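Local structure of acetoacetate decarboxylase (Sphingomonas wittichii, 5UPB) at residues V30-D35 with P217-G222; L86-T91 with F99-W104; R177-G182 with L199-R204; R204-V209 with G246-G251. The protein is an acetoacetate decarboxylase-like enzyme, classed as a lyase, that probably acts on keto acids as its relatives do. All blocks are in the same frame, centred on the assembly; numbering follows the deposited sequence.

Contact 1: V30-D35 with P217-G222; sequences VYLRCD and PFIELG
The polar atom of this contact lying nearest a side chain across it is the carbonyl O of Phe218, 4.0 Å from Val30 CG2, and no hydrogen bond joins the two segments. What holds them is apolar. Both methyls of Val30 meet Pro217 CB, CG2 the closer at 3.8 Å, and the two side chains cross obliquely. CG1 of the same valine lies anti to its backbone N (chi1 174°) and also comes within 4.4 Å of Ile219 CG2. Further along, Leu32 and Ile219 reach toward each other tip to tip: Leu32 CD2 is 3.8 Å from Ile219 CG2, and Leu32 CD1 is 3.9 Å from Ile219 CD1. Strand 235-249 pairs through its backbone with both parent strands, 21-34 and 206-221, which here do not bond to each other; their axes approach to 7.7 Å at 65°, and side chains bridge the gap. Pro217 and Ile219 also rest on strand 235-249, at Val237 and His235, while Leu161 of strand 156-166 touches both Val30 and Ile219. Phe218, whose CB points away from Val30, packs on Leu73 of a second subunit.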
loop_
_atom_site.group_PDB
_atom_site.type_symbol
_atom_site.label_atom_id
_atom_site.label_comp_id
_atom_site.label_asym_id
_atom_site.label_seq_id
_atom_site.Cartn_x
_atom_site.Cartn_y
_atom_site.Cartn_z
ATOM N N VAL A 30 -12.428 -4.094 -22.079
ATOM C CA VAL A 30 -12.124 -3.690 -23.437
ATOM C C VAL A 30 -11.732 -4.931 -24.225
ATOM O O VAL A 30 -10.839 -5.691 -23.821
ATOM C CB VAL A 30 -11.027 -2.632 -23.489
ATOM C CG1 VAL A 30 -10.652 -2.352 -24.951
ATOM C CG2 VAL A 30 -11.507 -1.387 -22.785
ATOM N N TYR A 31 -12.411 -5.137 -25.334
ATOM C CA TYR A 31 -12.089 -6.215 -26.242
ATOM C C TYR A 31 -11.111 -5.738 -27.309
ATOM O O TYR A 31 -11.173 -4.594 -27.771
ATOM C CB TYR A 31 -13.363 -6.743 -26.891
ATOM C CG TYR A 31 -14.279 -7.350 -25.869
ATOM C CD1 TYR A 31 -13.983 -8.584 -25.286
ATOM C CD2 TYR A 31 -15.464 -6.708 -25.500
ATOM C CE1 TYR A 31 -14.825 -9.144 -24.323
ATOM C CE2 TYR A 31 -16.309 -7.266 -24.545
ATOM C CZ TYR A 31 -15.995 -8.492 -23.976
ATOM O OH TYR A 31 -16.843 -9.050 -23.049
ATOM N N LEU A 32 -10.179 -6.617 -27.638
ATOM C CA LEU A 32 -9.069 -6.353 -28.540
ATOM C C LEU A 32 -8.877 -7.541 -29.464
ATOM O O LEU A 32 -9.264 -8.671 -29.151
ATOM C CB LEU A 32 -7.733 -6.181 -27.798
ATOM C CG LEU A 32 -7.676 -5.322 -26.567
ATOM C CD1 LEU A 32 -6.330 -5.571 -25.958
ATOM C CD2 LEU A 32 -7.865 -3.886 -26.973
ATOM N N ARG A 33 -8.146 -7.300 -30.547
ATOM C CA ARG A 33 -7.660 -8.366 -31.415
ATOM C C ARG A 33 -6.169 -8.150 -31.602
ATOM O O ARG A 33 -5.745 -7.045 -31.942
ATOM C CB ARG A 33 -8.373 -8.400 -32.765
ATOM C CG ARG A 33 -7.972 -9.609 -33.637
ATOM C CD ARG A 33 -8.796 -9.704 -34.922
ATOM N NE ARG A 33 -10.239 -9.729 -34.645
ATOM C CZ ARG A 33 -11.124 -8.827 -35.073
ATOM N NH1 ARG A 33 -10.751 -7.800 -35.834
ATOM N NH2 ARG A 33 -12.401 -8.963 -34.742
ATOM N N CYS A 34 -5.381 -9.166 -31.282
ATOM C CA CYS A 34 -3.946 -9.170 -31.516
ATOM C C CYS A 34 -3.624 -10.233 -32.548
ATOM O O CYS A 34 -4.500 -10.978 -33.014
ATOM C CB CYS A 34 -3.156 -9.436 -30.221
ATOM S SG CYS A 34 -3.439 -8.266 -28.911
ATOM N N ASP A 35 -2.363 -10.263 -32.937
ATOM C CA ASP A 35 -1.849 -11.279 -33.848
ATOM C C ASP A 35 -1.982 -12.648 -33.185
ATOM O O ASP A 35 -1.329 -12.890 -32.158
ATOM C CB ASP A 35 -0.390 -10.963 -34.177
ATOM C CG ASP A 35 0.208 -11.902 -35.200
ATOM O OD1 ASP A 35 -0.492 -12.830 -35.654
ATOM O OD2 ASP A 35 1.385 -11.695 -35.563
ATOM N N PRO A 217 -14.148 2.814 -26.087
ATOM C CA PRO A 217 -13.096 2.355 -25.179
ATOM C C PRO A 217 -11.756 3.020 -25.430
ATOM O O PRO A 217 -11.482 3.565 -26.493
ATOM C CB PRO A 217 -12.984 0.864 -25.498
ATOM C CG PRO A 217 -13.310 0.791 -26.973
ATOM C CD PRO A 217 -14.386 1.860 -27.190
ATOM N N PHE A 218 -10.880 2.896 -24.441
ATOM C CA PHE A 218 -9.481 3.156 -24.704
ATOM C C PHE A 218 -8.675 2.225 -23.822
ATOM O O PHE A 218 -9.136 1.783 -22.770
ATOM C CB PHE A 218 -9.085 4.619 -24.476
ATOM C CG PHE A 218 -8.487 4.888 -23.138
ATOM C CD1 PHE A 218 -7.161 4.615 -22.869
ATOM C CD2 PHE A 218 -9.264 5.453 -22.155
ATOM C CE1 PHE A 218 -6.627 4.867 -21.611
ATOM C CE2 PHE A 218 -8.748 5.706 -20.901
ATOM C CZ PHE A 218 -7.422 5.415 -20.628
ATOM N N ILE A 219 -7.509 1.866 -24.318
ATOM C CA ILE A 219 -6.592 1.042 -23.565
ATOM C C ILE A 219 -5.196 1.568 -23.873
ATOM O O ILE A 219 -4.904 1.956 -25.008
ATOM C CB ILE A 219 -6.756 -0.447 -23.928
ATOM C CG1 ILE A 219 -5.685 -1.277 -23.222
ATOM C CG2 ILE A 219 -6.674 -0.635 -25.437
ATOM C CD1 ILE A 219 -5.988 -2.759 -23.264
ATOM N N GLU A 220 -4.321 1.543 -22.882
ATOM C CA GLU A 220 -2.941 1.964 -23.096
ATOM C C GLU A 220 -2.095 0.989 -22.310
ATOM O O GLU A 220 -2.204 0.925 -21.084
ATOM C CB GLU A 220 -2.689 3.411 -22.648
ATOM C CG GLU A 220 -1.223 3.854 -22.728
ATOM C CD GLU A 220 -1.007 5.236 -22.174
ATOM O OE1 GLU A 220 -1.416 6.202 -22.843
ATOM O OE2 GLU A 220 -0.446 5.354 -21.063
ATOM N N LEU A 221 -1.301 0.206 -23.033
ATOM C CA LEU A 221 -0.420 -0.753 -22.405
ATOM C C LEU A 221 0.856 -0.040 -21.974
ATOM O O LEU A 221 1.394 0.796 -22.703
ATOM C CB LEU A 221 -0.104 -1.867 -23.396
ATOM C CG LEU A 221 -1.274 -2.760 -23.789
ATOM C CD1 LEU A 221 -0.866 -3.603 -24.975
ATOM C CD2 LEU A 221 -1.723 -3.635 -22.632
ATOM N N GLY A 222 1.376 -0.420 -20.814
ATOM C CA GLY A 222 2.675 0.019 -20.353
ATOM C C GLY A 222 3.775 -0.969 -20.685
ATOM O O GLY A 222 3.637 -1.839 -21.552
#

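Contact 2: L86-T91 with F99-W104; sequences LSIACT and FPAFVW
Leu86 and Phe102 pair through their backbones, with Leu86 N giving a bond of 2.8 Å to Phe102 O and Phe102 N a longer one of 3.3 Å to Leu86 O. Ile88 and Phe99 form the next hydrogen-bonded pair, Ile88 N to Phe99 O and Phe99 N to Ile88 O, both short. Between the pairs the register slips by one residue. Ala101 and Phe102 both face Leu86, which makes a classic beta bulge in the antiparallel hairpin of strands 80-92 and 95-105, and Pro100 beside it is the centre of an inverse gamma turn. Ser87 OG lies 3.4 Å from Pro100 CB, next to that turn. Side chains fill in around this frame: Ile88 CD1 touches Ala101 CB at 3.9 Å, and Cys90 SG, set between its backbone N and carbonyl carbon (chi1 58°), meets Phe99 CB, also at 3.9 Å. Leu86 CD1 approaches two aromatic rings at the edge, 4.2 Å from Phe102 CD2 and 4.3 Å from Trp104 CZ3. Further out, Trp104 NE1 is hydrogen-bonded to Glu227 OE2, which would restrain the indole, and Leu39 and Leu42 of helix 36-42 cover Ile88. Phe102 packs on Leu42 as well, and its ring stacks with Phe6 of a third subunit.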
loop_
_atom_site.group_PDB
_atom_site.type_symbol
_atom_site.label_atom_id
_atom_site.label_comp_id
_atom_site.label_asym_id
_atom_site.label_seq_id
_atom_site.Cartn_x
_atom_site.Cartn_y
_atom_site.Cartn_z
ATOM N N LEU A 86 -5.366 -9.549 -18.651
ATOM C CA LEU A 86 -5.342 -9.687 -20.105
ATOM C C LEU A 86 -5.554 -11.159 -20.420
ATOM O O LEU A 86 -4.725 -12.000 -20.039
ATOM C CB LEU A 86 -3.998 -9.197 -20.655
ATOM C CG LEU A 86 -3.701 -7.735 -20.333
ATOM C CD1 LEU A 86 -2.252 -7.365 -20.605
ATOM C CD2 LEU A 86 -4.618 -6.872 -21.181
ATOM N N SER A 87 -6.669 -11.483 -21.069
ATOM C CA SER A 87 -7.071 -12.864 -21.306
ATOM C C SER A 87 -7.205 -13.121 -22.799
ATOM O O SER A 87 -7.631 -12.248 -23.551
ATOM C CB SER A 87 -8.430 -13.236 -20.629
ATOM O OG SER A 87 -8.408 -13.011 -19.249
ATOM N N ILE A 88 -6.950 -14.365 -23.196
ATOM C CA ILE A 88 -6.832 -14.764 -24.599
ATOM C C ILE A 88 -7.973 -15.708 -24.947
ATOM O O ILE A 88 -8.183 -16.722 -24.268
ATOM C CB ILE A 88 -5.474 -15.437 -24.851
ATOM C CG1 ILE A 88 -4.353 -14.461 -24.483
ATOM C CG2 ILE A 88 -5.368 -15.933 -26.299
ATOM C CD1 ILE A 88 -2.964 -15.086 -24.449
ATOM N N ALA A 89 -8.706 -15.386 -26.009
ATOM C CA ALA A 89 -9.735 -16.308 -26.474
ATOM C C ALA A 89 -9.067 -17.513 -27.122
ATOM O O ALA A 89 -8.121 -17.365 -27.900
ATOM C CB ALA A 89 -10.682 -15.620 -27.454
ATOM N N CYS A 90 -9.539 -18.711 -26.773
ATOM C CA CYS A 90 -8.910 -19.949 -27.216
ATOM C C CYS A 90 -9.935 -21.082 -27.179
ATOM O O CYS A 90 -11.106 -20.894 -26.820
ATOM C CB CYS A 90 -7.677 -20.274 -26.374
ATOM S SG CYS A 90 -7.998 -20.434 -24.606
ATOM N N THR A 91 -9.471 -22.272 -27.569
ATOM C CA THR A 91 -10.284 -23.477 -27.593
ATOM C C THR A 91 -9.480 -24.657 -27.066
ATOM O O THR A 91 -8.254 -24.728 -27.219
ATOM C CB THR A 91 -10.759 -23.822 -29.010
ATOM O OG1 THR A 91 -9.631 -23.798 -29.908
ATOM C CG2 THR A 91 -11.783 -22.841 -29.456
ATOM N N PHE A 99 -8.190 -17.996 -21.767
ATOM C CA PHE A 99 -7.046 -18.288 -20.911
ATOM C C PHE A 99 -6.569 -16.964 -20.348
ATOM O O PHE A 99 -6.174 -16.076 -21.122
ATOM C CB PHE A 99 -5.907 -18.976 -21.666
ATOM C CG PHE A 99 -4.698 -19.230 -20.809
ATOM C CD1 PHE A 99 -4.730 -20.181 -19.803
ATOM C CD2 PHE A 99 -3.535 -18.495 -21.002
ATOM C CE1 PHE A 99 -3.633 -20.398 -19.007
ATOM C CE2 PHE A 99 -2.421 -18.707 -20.215
ATOM C CZ PHE A 99 -2.460 -19.662 -19.221
ATOM N N PRO A 100 -6.702 -16.732 -19.053
ATOM C CA PRO A 100 -6.274 -15.432 -18.486
ATOM C C PRO A 100 -4.761 -15.403 -18.227
ATOM O O PRO A 100 -4.276 -15.584 -17.116
ATOM C CB PRO A 100 -7.110 -15.338 -17.206
ATOM C CG PRO A 100 -7.242 -16.774 -16.775
ATOM C CD PRO A 100 -7.249 -17.629 -18.024
ATOM N N ALA A 101 -4.014 -15.102 -19.293
ATOM C CA ALA A 101 -2.547 -15.224 -19.281
ATOM C C ALA A 101 -1.905 -14.359 -18.210
ATOM O O ALA A 101 -1.026 -14.821 -17.482
ATOM C CB ALA A 101 -1.987 -14.833 -20.646
ATOM N N PHE A 102 -2.253 -13.073 -18.169
ATOM C CA PHE A 102 -1.669 -12.134 -17.218
ATOM C C PHE A 102 -2.787 -11.569 -16.348
ATOM O O PHE A 102 -3.670 -10.874 -16.861
ATOM C CB PHE A 102 -0.956 -10.971 -17.916
ATOM C CG PHE A 102 0.115 -11.373 -18.898
ATOM C CD1 PHE A 102 0.699 -12.608 -18.864
ATOM C CD2 PHE A 102 0.520 -10.474 -19.858
ATOM C CE1 PHE A 102 1.678 -12.947 -19.777
ATOM C CE2 PHE A 102 1.479 -10.808 -20.770
ATOM C CZ PHE A 102 2.058 -12.050 -20.720
ATOM N N VAL A 103 -2.685 -11.775 -15.040
ATOM C CA VAL A 103 -3.640 -11.278 -14.057
ATOM C C VAL A 103 -2.871 -10.648 -12.907
ATOM O O VAL A 103 -1.883 -11.221 -12.426
ATOM C CB VAL A 103 -4.531 -12.412 -13.527
ATOM C CG1 VAL A 103 -5.602 -11.873 -12.551
ATOM C CG2 VAL A 103 -5.174 -13.149 -14.690
ATOM N N TRP A 104 -3.325 -9.469 -12.462
ATOM C CA TRP A 104 -2.800 -8.797 -11.276
ATOM C C TRP A 104 -3.970 -8.548 -10.327
ATOM O O TRP A 104 -5.032 -8.088 -10.760
ATOM C CB TRP A 104 -2.090 -7.466 -11.626
ATOM C CG TRP A 104 -0.912 -7.611 -12.588
ATOM C CD1 TRP A 104 0.430 -7.711 -12.252
ATOM C CD2 TRP A 104 -0.967 -7.675 -14.024
ATOM N NE1 TRP A 104 1.190 -7.815 -13.393
ATOM C CE2 TRP A 104 0.359 -7.804 -14.490
ATOM C CE3 TRP A 104 -2.007 -7.631 -14.959
ATOM C CZ2 TRP A 104 0.674 -7.892 -15.839
ATOM C CZ3 TRP A 104 -1.689 -7.711 -16.313
ATOM C CH2 TRP A 104 -0.342 -7.839 -16.733
#

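Contact 3: R177-G182 with L199-R204; sequences RPATFG and LVEVNR
A beta hairpin of strands 179-186 and 196-202 sets Thr180 opposite Val202, Phe181 opposite Glu201 and Gly182 opposite Val200. Thr180 and Gly182 sit in hydrogen-bonded pairs. Val202 N to Thr180 O spans 2.9 Å and is almost straight at 176°, and Gly182 N to Val200 O is equally short. Phe181 and Glu201 form the non-hydrogen-bonded pair between them, where Phe181 CA makes a CA-H...O contact with Val200 O. In this antiparallel frame the side chains of Thr180 and Val202 lie alongside, pointing the same way; Val202 CG1 is modelled between its backbone N and carbonyl carbon (chi1 54°), doubtfully, being too near Thr180 CB. Val200 CG2 rests on the glycine backbone, 3.5 Å from Gly182 O. On the face of Phe181 and Glu201 the extended glutamate runs beside the phenyl ring, its CG 4.0 Å from Phe181 CE1, and the carboxylate plane is turned 43° from the ring. Its OE2, less surely placed, is in salt-bridge contact with Arg95 of strand 95-105. At the loop end the poorly ordered Arg204 brings a guanidinium face over Pro178 O, 3.8 Å from NH2, whereas Arg177 is hydrogen-bonded to Gly97 O and Cys90 O of the adjoining hairpin.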
loop_
_atom_site.group_PDB
_atom_site.type_symbol
_atom_site.label_atom_id
_atom_site.label_comp_id
_atom_site.label_asym_id
_atom_site.label_seq_id
_atom_site.Cartn_x
_atom_site.Cartn_y
_atom_site.Cartn_z
ATOM N N ARG A 177 -17.507 -16.713 -23.559
ATOM C CA ARG A 177 -16.986 -18.016 -23.903
ATOM C C ARG A 177 -17.116 -18.826 -22.623
ATOM O O ARG A 177 -16.541 -18.436 -21.594
ATOM C CB ARG A 177 -15.535 -17.901 -24.412
ATOM C CG ARG A 177 -15.440 -17.001 -25.666
ATOM C CD ARG A 177 -14.028 -16.691 -26.159
ATOM N NE ARG A 177 -13.394 -17.860 -26.766
ATOM C CZ ARG A 177 -13.536 -18.258 -28.030
ATOM N NH1 ARG A 177 -14.315 -17.607 -28.895
ATOM N NH2 ARG A 177 -12.884 -19.334 -28.429
ATOM N N PRO A 178 -17.805 -19.968 -22.634
ATOM C CA PRO A 178 -18.224 -20.562 -21.347
ATOM C C PRO A 178 -17.055 -20.989 -20.466
ATOM O O PRO A 178 -17.111 -20.829 -19.241
ATOM C CB PRO A 178 -19.039 -21.789 -21.769
ATOM C CG PRO A 178 -18.689 -22.051 -23.194
ATOM C CD PRO A 178 -18.211 -20.764 -23.800
ATOM N N ALA A 179 -15.975 -21.478 -21.053
ATOM C CA ALA A 179 -14.909 -22.054 -20.246
ATOM C C ALA A 179 -13.854 -21.013 -19.940
ATOM O O ALA A 179 -13.542 -20.156 -20.766
ATOM C CB ALA A 179 -14.257 -23.236 -20.949
ATOM N N THR A 180 -13.272 -21.123 -18.755
ATOM C CA THR A 180 -12.009 -20.476 -18.438
ATOM C C THR A 180 -10.992 -21.582 -18.248
ATOM O O THR A 180 -11.162 -22.454 -17.390
ATOM C CB THR A 180 -12.115 -19.570 -17.211
ATOM O OG1 THR A 180 -13.098 -18.575 -17.441
ATOM C CG2 THR A 180 -10.792 -18.887 -16.913
ATOM N N PHE A 181 -9.971 -21.576 -19.084
ATOM C CA PHE A 181 -8.946 -22.601 -19.028
ATOM C C PHE A 181 -7.799 -22.076 -18.178
ATOM O O PHE A 181 -7.461 -20.886 -18.216
ATOM C CB PHE A 181 -8.476 -22.972 -20.439
ATOM C CG PHE A 181 -9.564 -23.493 -21.328
ATOM C CD1 PHE A 181 -10.225 -24.653 -21.004
ATOM C CD2 PHE A 181 -9.929 -22.809 -22.473
ATOM C CE1 PHE A 181 -11.206 -25.150 -21.802
ATOM C CE2 PHE A 181 -10.924 -23.303 -23.293
ATOM C CZ PHE A 181 -11.569 -24.473 -22.954
ATOM N N GLY A 182 -7.236 -22.964 -17.360
ATOM C CA GLY A 182 -6.155 -22.593 -16.474
ATOM C C GLY A 182 -4.998 -23.553 -16.630
ATOM O O GLY A 182 -5.142 -24.660 -17.164
ATOM N N LEU A 199 -3.437 -28.784 -17.289
ATOM C CA LEU A 199 -4.499 -27.942 -17.815
ATOM C C LEU A 199 -5.774 -28.247 -17.059
ATOM O O LEU A 199 -6.114 -29.414 -16.841
ATOM C CB LEU A 199 -4.644 -28.209 -19.321
ATOM C CG LEU A 199 -5.486 -27.321 -20.226
ATOM C CD1 LEU A 199 -4.813 -25.980 -20.366
ATOM C CD2 LEU A 199 -5.596 -27.997 -21.608
ATOM N N VAL A 200 -6.493 -27.184 -16.678
ATOM C CA VAL A 200 -7.723 -27.312 -15.921
ATOM C C VAL A 200 -8.796 -26.466 -16.597
ATOM O O VAL A 200 -8.508 -25.576 -17.390
ATOM C CB VAL A 200 -7.541 -26.871 -14.448
ATOM C CG1 VAL A 200 -6.504 -27.722 -13.749
ATOM C CG2 VAL A 200 -7.093 -25.408 -14.385
ATOM N N GLU A 201 -10.046 -26.735 -16.244
ATOM C CA GLU A 201 -11.211 -26.022 -16.790
ATOM C C GLU A 201 -12.114 -25.590 -15.648
ATOM O O GLU A 201 -12.347 -26.381 -14.730
ATOM C CB GLU A 201 -12.004 -26.914 -17.739
ATOM C CG GLU A 201 -13.132 -26.218 -18.436
ATOM C CD GLU A 201 -13.951 -27.175 -19.262
ATOM O OE1 GLU A 201 -13.663 -28.382 -19.253
ATOM O OE2 GLU A 201 -14.936 -26.735 -19.858
ATOM N N VAL A 202 -12.456 -24.297 -15.581
ATOM C CA VAL A 202 -13.414 -23.819 -14.593
ATOM C C VAL A 202 -14.731 -23.511 -15.308
ATOM O O VAL A 202 -14.736 -22.819 -16.335
ATOM C CB VAL A 202 -12.883 -22.622 -13.798
ATOM C CG1 VAL A 202 -12.469 -21.576 -14.704
ATOM C CG2 VAL A 202 -13.942 -22.098 -12.885
ATOM N N ASN A 203 -15.838 -23.992 -14.775
ATOM C CA ASN A 203 -17.151 -23.587 -15.276
ATOM C C ASN A 203 -17.952 -22.948 -14.157
ATOM O O ASN A 203 -17.862 -23.359 -12.997
ATOM C CB ASN A 203 -17.944 -24.752 -15.864
ATOM C CG ASN A 203 -17.378 -25.208 -17.176
ATOM O OD1 ASN A 203 -17.603 -24.572 -18.217
ATOM N ND2 ASN A 203 -16.587 -26.286 -17.133
ATOM N N ARG A 204 -18.693 -21.908 -14.510
ATOM C CA ARG A 204 -19.525 -21.234 -13.534
ATOM C C ARG A 204 -20.754 -22.093 -13.286
ATOM O O ARG A 204 -21.456 -22.471 -14.227
ATOM C CB ARG A 204 -19.882 -19.870 -14.099
ATOM C CG ARG A 204 -18.604 -19.019 -14.240
ATOM C CD ARG A 204 -18.804 -17.602 -14.723
ATOM N NE ARG A 204 -19.053 -17.550 -16.158
ATOM C CZ ARG A 204 -18.092 -17.416 -17.062
ATOM N NH1 ARG A 204 -16.825 -17.314 -16.684
ATOM N NH2 ARG A 204 -18.394 -17.381 -18.347
#

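Contact 4: R204-V209 with G246-G251; sequences RSDLRV and GFRIGG
Asp206 and Arg248 meet in a salt bridge, OD2 to NH1 at 2.9 Å. As a hydrogen bond it is weak, being bent to 127° at the hydrogen, although OD2 lies at the edge of the guanidinium and in its plane. The two side chains cross at a slant, with the carboxylate turned 47° from the guanidinium. Asp206 places CG anti to its backbone N, and Arg248 runs extended from CG to NE past the aspartate, its CB 3.9 Å from Asp206 CB. Arg248 also has a long, weak ion pair with Glu66. Ser205 begins the backbone pairing, giving its N-H to Arg248 O at 3.0 Å, and its OG lies 3.5 Å from Arg248 CB. Further on, Arg208 and Gly246 exchange two short bonds, Arg208 N to Gly246 O and Gly246 N to Arg208 O. In a looser pairing, Asp206 O accepts a bond from Arg248 N, which stands above the carbonyl plane, and also a close CA-H contact from Phe247. The aliphatic part of Arg204 lies against the strand on the other face, its CD 3.9 Å from Phe247 CB and its CG 4.1 Å from Ile249 CG1. A bend at chi3 (-77°) turns NE out of line with the chain. A second subunit brings Tyr134 into a cation-pi contact with Arg208 and Pro136 against Asp206 and Arg248. Within the chain, this antiparallel pair couples the start of strand 206-221 to the end of strand 235-249, and Phe247 stacks on Trp23 of strand 21-34 beyond it.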
loop_
_atom_site.group_PDB
_atom_site.type_symbol
_atom_site.label_atom_id
_atom_site.label_comp_id
_atom_site.label_asym_id
_atom_site.label_seq_id
_atom_site.Cartn_x
_atom_site.Cartn_y
_atom_site.Cartn_z
ATOM N N ARG A 204 -18.693 -21.908 -14.510
ATOM C CA ARG A 204 -19.525 -21.234 -13.534
ATOM C C ARG A 204 -20.754 -22.093 -13.286
ATOM O O ARG A 204 -21.456 -22.471 -14.227
ATOM C CB ARG A 204 -19.882 -19.870 -14.099
ATOM C CG ARG A 204 -18.604 -19.019 -14.240
ATOM C CD ARG A 204 -18.804 -17.602 -14.723
ATOM N NE ARG A 204 -19.053 -17.550 -16.158
ATOM C CZ ARG A 204 -18.092 -17.416 -17.062
ATOM N NH1 ARG A 204 -16.825 -17.314 -16.684
ATOM N NH2 ARG A 204 -18.394 -17.381 -18.347
ATOM N N SER A 205 -21.083 -22.292 -12.023
ATOM C CA SER A 205 -22.271 -23.018 -11.631
ATOM C C SER A 205 -23.412 -22.062 -11.353
ATOM O O SER A 205 -24.570 -22.480 -11.238
ATOM C CB SER A 205 -21.961 -23.868 -10.384
ATOM O OG SER A 205 -21.752 -23.022 -9.250
ATOM N N ASP A 206 -23.100 -20.778 -11.307
ATOM C CA ASP A 206 -24.080 -19.722 -11.225
ATOM C C ASP A 206 -23.407 -18.565 -11.933
ATOM O O ASP A 206 -22.193 -18.354 -11.782
ATOM C CB ASP A 206 -24.433 -19.489 -9.742
ATOM C CG ASP A 206 -25.765 -18.774 -9.537
ATOM O OD1 ASP A 206 -26.039 -17.777 -10.223
ATOM O OD2 ASP A 206 -26.529 -19.223 -8.656
ATOM N N LEU A 207 -24.163 -17.866 -12.747
ATOM C CA LEU A 207 -23.639 -16.776 -13.563
ATOM C C LEU A 207 -24.718 -15.729 -13.757
ATOM O O LEU A 207 -25.849 -16.083 -14.114
ATOM C CB LEU A 207 -23.203 -17.314 -14.935
ATOM C CG LEU A 207 -22.952 -16.305 -16.049
ATOM C CD1 LEU A 207 -21.916 -15.306 -15.656
ATOM C CD2 LEU A 207 -22.530 -17.056 -17.302
ATOM N N ARG A 208 -24.382 -14.470 -13.485
ATOM C CA ARG A 208 -25.268 -13.357 -13.774
ATOM C C ARG A 208 -24.500 -12.174 -14.351
ATOM O O ARG A 208 -23.435 -11.824 -13.847
ATOM C CB ARG A 208 -26.044 -12.901 -12.529
ATOM C CG ARG A 208 -26.970 -11.743 -12.818
ATOM C CD ARG A 208 -27.733 -11.267 -11.612
ATOM N NE ARG A 208 -28.478 -10.061 -11.955
ATOM C CZ ARG A 208 -28.990 -9.219 -11.078
ATOM N NH1 ARG A 208 -28.844 -9.458 -9.783
ATOM N NH2 ARG A 208 -29.626 -8.128 -11.504
ATOM N N VAL A 209 -25.011 -11.579 -15.407
ATOM C CA VAL A 209 -24.488 -10.327 -15.947
ATOM C C VAL A 209 -25.671 -9.385 -16.096
ATOM O O VAL A 209 -26.766 -9.798 -16.510
ATOM C CB VAL A 209 -23.724 -10.502 -17.271
ATOM C CG1 VAL A 209 -22.448 -11.308 -17.027
ATOM C CG2 VAL A 209 -24.615 -11.197 -18.335
ATOM N N GLY A 246 -21.998 -11.580 -11.403
ATOM C CA GLY A 246 -22.021 -12.447 -10.242
ATOM C C GLY A 246 -21.774 -13.863 -10.703
ATOM O O GLY A 246 -22.227 -14.268 -11.783
ATOM N N PHE A 247 -21.107 -14.644 -9.847
ATOM C CA PHE A 247 -20.849 -16.024 -10.229
ATOM C C PHE A 247 -20.505 -16.846 -8.995
ATOM O O PHE A 247 -20.181 -16.313 -7.925
ATOM C CB PHE A 247 -19.714 -16.101 -11.264
ATOM C CG PHE A 247 -18.389 -15.482 -10.809
ATOM C CD1 PHE A 247 -18.113 -14.130 -10.989
ATOM C CD2 PHE A 247 -17.445 -16.271 -10.222
ATOM C CE1 PHE A 247 -16.899 -13.588 -10.565
ATOM C CE2 PHE A 247 -16.197 -15.714 -9.794
ATOM C CZ PHE A 247 -15.966 -14.377 -9.977
ATOM N N ARG A 248 -20.605 -18.165 -9.165
ATOM C CA ARG A 248 -20.162 -19.146 -8.201
ATOM C C ARG A 248 -19.253 -20.051 -8.987
ATOM O O ARG A 248 -19.629 -20.512 -10.070
ATOM C CB ARG A 248 -21.284 -19.993 -7.572
ATOM C CG ARG A 248 -22.145 -19.385 -6.455
ATOM C CD ARG A 248 -23.203 -20.451 -6.007
ATOM N NE ARG A 248 -23.971 -20.160 -4.782
ATOM C CZ ARG A 248 -25.238 -19.729 -4.718
ATOM N NH1 ARG A 248 -25.979 -19.513 -5.812
ATOM N NH2 ARG A 248 -25.775 -19.520 -3.521
ATOM N N ILE A 249 -18.140 -20.404 -8.372
ATOM C CA ILE A 249 -17.147 -21.314 -8.920
ATOM C C ILE A 249 -16.658 -22.192 -7.791
ATOM O O ILE A 249 -16.548 -21.731 -6.652
ATOM C CB ILE A 249 -15.990 -20.548 -9.580
ATOM C CG1 ILE A 249 -16.470 -19.863 -10.860
ATOM C CG2 ILE A 249 -14.850 -21.461 -9.857
ATOM C CD1 ILE A 249 -15.426 -18.958 -11.512
ATOM N N GLY A 250 -16.372 -23.445 -8.099
ATOM C CA GLY A 250 -15.669 -24.302 -7.163
ATOM C C GLY A 250 -14.230 -24.513 -7.629
ATOM O O GLY A 250 -13.621 -23.603 -8.197
ATOM N N GLY A 251 -13.655 -25.688 -7.404
ATOM C CA GLY A 251 -12.361 -25.980 -7.983
ATOM C C GLY A 251 -12.436 -26.295 -9.466
ATOM O O GLY A 251 -13.409 -26.851 -9.976
#

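Contacts 2 and 3 are neighbouring hairpins, their centres about 11 Å apart. They come in series along the chain and are joined where strand 95-105 runs parallel to strand 179-186, with Arg177 of contact 3 reaching Cys90 of contact 2. Contact 4 follows at once, shares Arg204 with contact 3, and touches it through Val202 and Ile249. Contact 1 closes a long loop in which contacts 2 and 3 are nested, and its segments alternate with those of contact 4. Both use strand 206-221, yet their centres are about 26 Å apart on opposite sides of the chain's centre. Leu221 of contact 1 touches Leu86 of contact 2. Strand 235-249 pairs with both 206-221 and 21-34, joining late sequence to early.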